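Local atomic coordinates of proline dipeptidase (Streptococcus pneumoniae, PDB entry 3PN9), a protein that probably hydrolyses dipeptides with a C-terminal proline, as a prolidase, and is represented here by its creatinase/prolidase-type N-terminal domain. Residues T128-I131 and Q132-L136; T110-H113 and G114-V118. All coordinates share one frame; numbering follows the deposited sequence.

In the fold
Both interactions are local contacts between residues three and four apart within the last two helices of a creatinase/prolidase N-terminal domain, and they follow one another in the chain. Interaction 2 lies in helix 109-118, which connects the parallel strands 99-102 and 123-126; interaction 1 lies in helix 128-134, which begins just after strand 123-126, an outermost strand of the mixed sheet within this chain. The two do not touch: their centres are about 24 Å apart and their nearest atoms about 12 Å. Their surroundings differ. Residues 128-136 pack against helices 6-17 and 27-34 and reach a second subunit, whereas residues 110-118 meet helix 84-91 and nearby loops of their own chain.

Interaction 1: T128-I131 and Q132-L136; sequences TPRI and QRMRL
Arg130 and Arg133 both send CG anti to the backbone N (chi1 177° and -171°), and bends farther out, at chi2 in Arg130 and at chi3 in Arg133, bring their guanidinium groups together on helix 128-134, which follows the last strand of this creatinase/prolidase N-terminal domain. Their planes, 13° apart, form an offset (parallel-displaced) stack with centres 4.7 Å from each other. Such pairing of like charges is probably eased by outside acceptors: Arg130 NH2 bonds Gln9 OE1, and Arg133 NH2 forms a salt bridge with Glu42 of the second subunit. CE of selenomethionine Met134 lies over the Arg130 face turned away from Arg133, offset toward its rim, so the guanidinium sits between the two; CE also approaches Ile131 CD1 at 4.2 Å. Successive i to i+4 backbone hydrogen bonds join Gln132 N to Thr128 O (2.9 Å), Arg133 N to Pro129 O, Met134 N to Arg130 O and Arg135 N to Ile131 O. Gln132, extended beyond CG, runs back along the first turn with CD 3.8 Å from Thr128 CG2. The stack touches through the CD-NE end of Arg130: CD lies over one face of the Arg133 guanidinium, 3.3 Å from Arg133 NH1.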
loop_
_atom_site.group_PDB
_atom_site.type_symbol
_atom_site.label_atom_id
_atom_site.label_comp_id
_atom_site.label_asym_id
_atom_site.label_seq_id
_atom_site.Cartn_x
_atom_site.Cartn_y
_atom_site.Cartn_z
ATOM N N THR A 128 -1.528 -2.259 -18.880
ATOM C CA THR A 128 -1.850 -3.609 -19.336
ATOM C C THR A 128 -1.208 -4.763 -18.437
ATOM O O THR A 128 -1.891 -5.719 -18.103
ATOM C CB THR A 128 -1.443 -3.742 -20.849
ATOM O OG1 THR A 128 -2.410 -2.912 -21.573
ATOM C CG2 THR A 128 -1.549 -5.226 -21.400
ATOM N N PRO A 129 0.078 -4.674 -18.149
ATOM C CA PRO A 129 0.712 -5.840 -17.416
ATOM C C PRO A 129 0.034 -5.972 -16.073
ATOM O O PRO A 129 -0.178 -7.086 -15.622
ATOM C CB PRO A 129 2.172 -5.363 -17.187
ATOM C CG PRO A 129 2.503 -4.510 -18.572
ATOM C CD PRO A 129 1.102 -3.669 -18.617
ATOM N N ARG A 130 -0.357 -4.864 -15.418
ATOM C CA ARG A 130 -1.033 -5.027 -14.117
ATOM C C ARG A 130 -2.328 -5.802 -14.248
ATOM O O ARG A 130 -2.680 -6.627 -13.362
ATOM C CB ARG A 130 -1.273 -3.669 -13.369
ATOM C CG ARG A 130 -2.043 -3.892 -12.043
ATOM C CD ARG A 130 -1.039 -4.610 -10.973
ATOM N NE ARG A 130 -1.714 -4.856 -9.703
ATOM C CZ ARG A 130 -2.498 -5.915 -9.419
ATOM N NH1 ARG A 130 -2.704 -6.866 -10.320
ATOM N NH2 ARG A 130 -3.018 -6.091 -8.177
ATOM N N ILE A 131 -3.103 -5.530 -15.289
ATOM C CA ILE A 131 -4.360 -6.213 -15.458
ATOM C C ILE A 131 -4.062 -7.706 -15.890
ATOM O O ILE A 131 -4.794 -8.601 -15.503
ATOM C CB ILE A 131 -5.185 -5.562 -16.687
ATOM C CG1 ILE A 131 -5.565 -4.068 -16.441
ATOM C CG2 ILE A 131 -6.415 -6.463 -17.215
ATOM C CD1 ILE A 131 -6.262 -3.853 -15.233
ATOM N N GLN A 132 -3.102 -7.938 -16.759
ATOM C CA GLN A 132 -2.758 -9.335 -17.073
ATOM C C GLN A 132 -2.380 -10.127 -15.754
ATOM O O GLN A 132 -2.723 -11.267 -15.642
ATOM C CB GLN A 132 -1.538 -9.437 -18.014
ATOM C CG GLN A 132 -1.994 -8.848 -19.411
ATOM C CD GLN A 132 -0.800 -8.763 -20.359
ATOM O OE1 GLN A 132 0.265 -8.322 -20.003
ATOM N NE2 GLN A 132 -1.038 -9.118 -21.603
ATOM N N ARG A 133 -1.659 -9.499 -14.840
ATOM C CA ARG A 133 -1.318 -10.121 -13.529
ATOM C C ARG A 133 -2.555 -10.391 -12.728
ATOM O O ARG A 133 -2.749 -11.490 -12.108
ATOM C CB ARG A 133 -0.275 -9.162 -12.763
ATOM C CG ARG A 133 0.333 -9.780 -11.483
ATOM C CD ARG A 133 1.000 -8.679 -10.515
ATOM N NE ARG A 133 1.679 -7.672 -11.314
ATOM C CZ ARG A 133 1.941 -6.430 -10.888
ATOM N NH1 ARG A 133 1.603 -5.987 -9.601
ATOM N NH2 ARG A 133 2.500 -5.620 -11.768
HETATM N N MSE A 134 -3.544 -9.469 -12.803
HETATM C CA MSE A 134 -4.714 -9.685 -12.012
HETATM C C MSE A 134 -5.508 -10.931 -12.448
HETATM O O MSE A 134 -6.225 -11.610 -11.620
HETATM C CB MSE A 134 -5.666 -8.417 -12.198
HETATM C CG MSE A 134 -6.680 -8.452 -11.197
HETATM SE SE MSE A 134 -7.648 -6.571 -11.297
HETATM C CE MSE A 134 -6.229 -5.474 -11.370
ATOM N N ARG A 135 -5.470 -11.211 -13.740
ATOM C CA ARG A 135 -6.165 -12.412 -14.250
ATOM C C ARG A 135 -5.482 -13.727 -13.809
ATOM O O ARG A 135 -6.110 -14.767 -13.981
ATOM C CB ARG A 135 -6.149 -12.404 -15.778
ATOM C CG ARG A 135 -6.987 -11.218 -16.308
ATOM C CD ARG A 135 -7.052 -11.255 -17.863
ATOM N NE ARG A 135 -7.765 -10.122 -18.519
ATOM C CZ ARG A 135 -9.077 -10.110 -18.645
ATOM N NH1 ARG A 135 -9.856 -11.134 -18.161
ATOM N NH2 ARG A 135 -9.622 -9.105 -19.321
ATOM N N LEU A 136 -4.274 -13.674 -13.279
ATOM C CA LEU A 136 -3.603 -14.884 -12.736
ATOM C C LEU A 136 -4.114 -15.313 -11.383
ATOM O O LEU A 136 -3.461 -16.170 -10.760
ATOM C CB LEU A 136 -2.120 -14.672 -12.606
ATOM C CG LEU A 136 -1.456 -14.242 -13.897
ATOM C CD1 LEU A 136 0.010 -14.023 -13.629
ATOM C CD2 LEU A 136 -1.701 -15.243 -15.050
#

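Interaction 2: T110-H113 and G114-V118; sequences TKYH and GLKTV
Gly114 N donates to Thr110 O at 3.0 Å, the first of the i to i+4 bonds that tie 110-113 to the next turn of helix 109-118. Leu115 N follows with a bond to Lys111 O of 2.8 Å, and its buried side chain turns back over the same carbonyl, with CG 3.3 Å from Lys111 O, before packing on Leu107. At Lys116 the backbone N bonds Tyr112 O, and the aliphatic chain makes a CH-pi contact with the tyrosine. Tyr112 CG stands anti to the backbone N (chi1 174°), which carries the ring along the helix to meet Lys116 CD over one face, 3.9 Å from the ring centroid and 22° off its normal. The same ring has an edge-to-face partner in Phe124 on the following strand. Thr117 N reaches His113 O weakly, at 3.4 Å, but bonds Gly114 O more closely. Its hydroxyl OG1 also donates to Gly114 O, at 2.8 Å and in the carbonyl plane, so two donors of one residue grip this oxygen near the helix end, with Val118 N as a weak third. The helix as a whole is the crossover of a beta-alpha-beta unit, joining parallel strands 99-102 and 123-126.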
loop_
_atom_site.group_PDB
_atom_site.type_symbol
_atom_site.label_atom_id
_atom_site.label_comp_id
_atom_site.label_asym_id
_atom_site.label_seq_id
_atom_site.Cartn_x
_atom_site.Cartn_y
_atom_site.Cartn_z
ATOM N N THR A 110 -5.662 7.812 -31.834
ATOM C CA THR A 110 -6.672 8.911 -31.839
ATOM C C THR A 110 -7.219 9.064 -30.414
ATOM O O THR A 110 -7.415 10.185 -29.936
ATOM C CB THR A 110 -7.833 8.674 -32.774
ATOM O OG1 THR A 110 -8.506 7.526 -32.387
ATOM C CG2 THR A 110 -7.443 8.400 -34.198
ATOM N N LYS A 111 -7.365 7.932 -29.688
ATOM C CA LYS A 111 -7.774 8.059 -28.253
ATOM C C LYS A 111 -6.704 8.553 -27.350
ATOM O O LYS A 111 -7.029 9.298 -26.396
ATOM C CB LYS A 111 -8.328 6.743 -27.732
ATOM C CG LYS A 111 -9.558 6.237 -28.505
ATOM C CD LYS A 111 -10.151 4.905 -27.886
ATOM C CE LYS A 111 -11.250 4.548 -28.818
ATOM N NZ LYS A 111 -11.991 3.502 -28.156
ATOM N N TYR A 112 -5.440 8.158 -27.585
ATOM C CA TYR A 112 -4.375 8.689 -26.808
ATOM C C TYR A 112 -4.263 10.207 -26.969
ATOM O O TYR A 112 -4.096 10.946 -26.000
ATOM C CB TYR A 112 -3.078 8.048 -27.313
ATOM C CG TYR A 112 -1.784 8.548 -26.742
ATOM C CD1 TYR A 112 -1.501 8.485 -25.333
ATOM C CD2 TYR A 112 -0.796 9.006 -27.616
ATOM C CE1 TYR A 112 -0.259 8.950 -24.823
ATOM C CE2 TYR A 112 0.432 9.459 -27.155
ATOM C CZ TYR A 112 0.690 9.380 -25.760
ATOM O OH TYR A 112 1.876 9.834 -25.366
ATOM N N HIS A 113 -4.419 10.692 -28.208
ATOM C CA HIS A 113 -4.293 12.154 -28.362
ATOM C C HIS A 113 -5.523 12.781 -27.739
ATOM O O HIS A 113 -5.388 13.821 -27.125
ATOM C CB HIS A 113 -4.248 12.510 -29.864
ATOM C CG HIS A 113 -3.036 11.960 -30.566
ATOM N ND1 HIS A 113 -3.096 11.500 -31.863
ATOM C CD2 HIS A 113 -1.742 11.788 -30.154
ATOM C CE1 HIS A 113 -1.896 11.048 -32.218
ATOM N NE2 HIS A 113 -1.066 11.218 -31.209
ATOM N N GLY A 114 -6.682 12.145 -27.798
ATOM C CA GLY A 114 -7.807 12.751 -27.073
ATOM C C GLY A 114 -7.566 12.822 -25.557
ATOM O O GLY A 114 -7.834 13.834 -24.915
ATOM N N LEU A 115 -7.009 11.744 -24.939
ATOM C CA LEU A 115 -6.757 11.803 -23.496
ATOM C C LEU A 115 -5.704 12.803 -23.149
ATOM O O LEU A 115 -5.684 13.328 -22.028
ATOM C CB LEU A 115 -6.358 10.366 -22.962
ATOM C CG LEU A 115 -7.478 9.288 -23.114
ATOM C CD1 LEU A 115 -6.906 7.844 -22.676
ATOM C CD2 LEU A 115 -8.568 9.708 -22.085
ATOM N N LYS A 116 -4.754 13.054 -24.067
ATOM C CA LYS A 116 -3.795 14.142 -23.821
ATOM C C LYS A 116 -4.441 15.548 -23.786
ATOM O O LYS A 116 -3.874 16.464 -23.175
ATOM C CB LYS A 116 -2.612 14.096 -24.831
ATOM C CG LYS A 116 -1.665 12.922 -24.457
ATOM C CD LYS A 116 -0.548 12.767 -25.400
ATOM C CE LYS A 116 0.535 13.723 -24.961
ATOM N NZ LYS A 116 1.403 13.826 -26.154
ATOM N N THR A 117 -5.637 15.722 -24.325
ATOM C CA THR A 117 -6.285 17.029 -24.101
ATOM C C THR A 117 -7.004 17.008 -22.761
ATOM O O THR A 117 -7.263 18.051 -22.177
ATOM C CB THR A 117 -7.336 17.417 -25.143
ATOM O OG1 THR A 117 -8.446 16.553 -25.010
ATOM C CG2 THR A 117 -6.803 17.209 -26.538
ATOM N N VAL A 118 -7.363 15.815 -22.281
ATOM C CA VAL A 118 -8.045 15.774 -20.994
ATOM C C VAL A 118 -6.949 15.935 -19.936
ATOM O O VAL A 118 -7.181 16.649 -18.970
ATOM C CB VAL A 118 -8.748 14.421 -20.760
ATOM C CG1 VAL A 118 -9.214 14.222 -19.269
ATOM C CG2 VAL A 118 -9.822 14.092 -21.813
#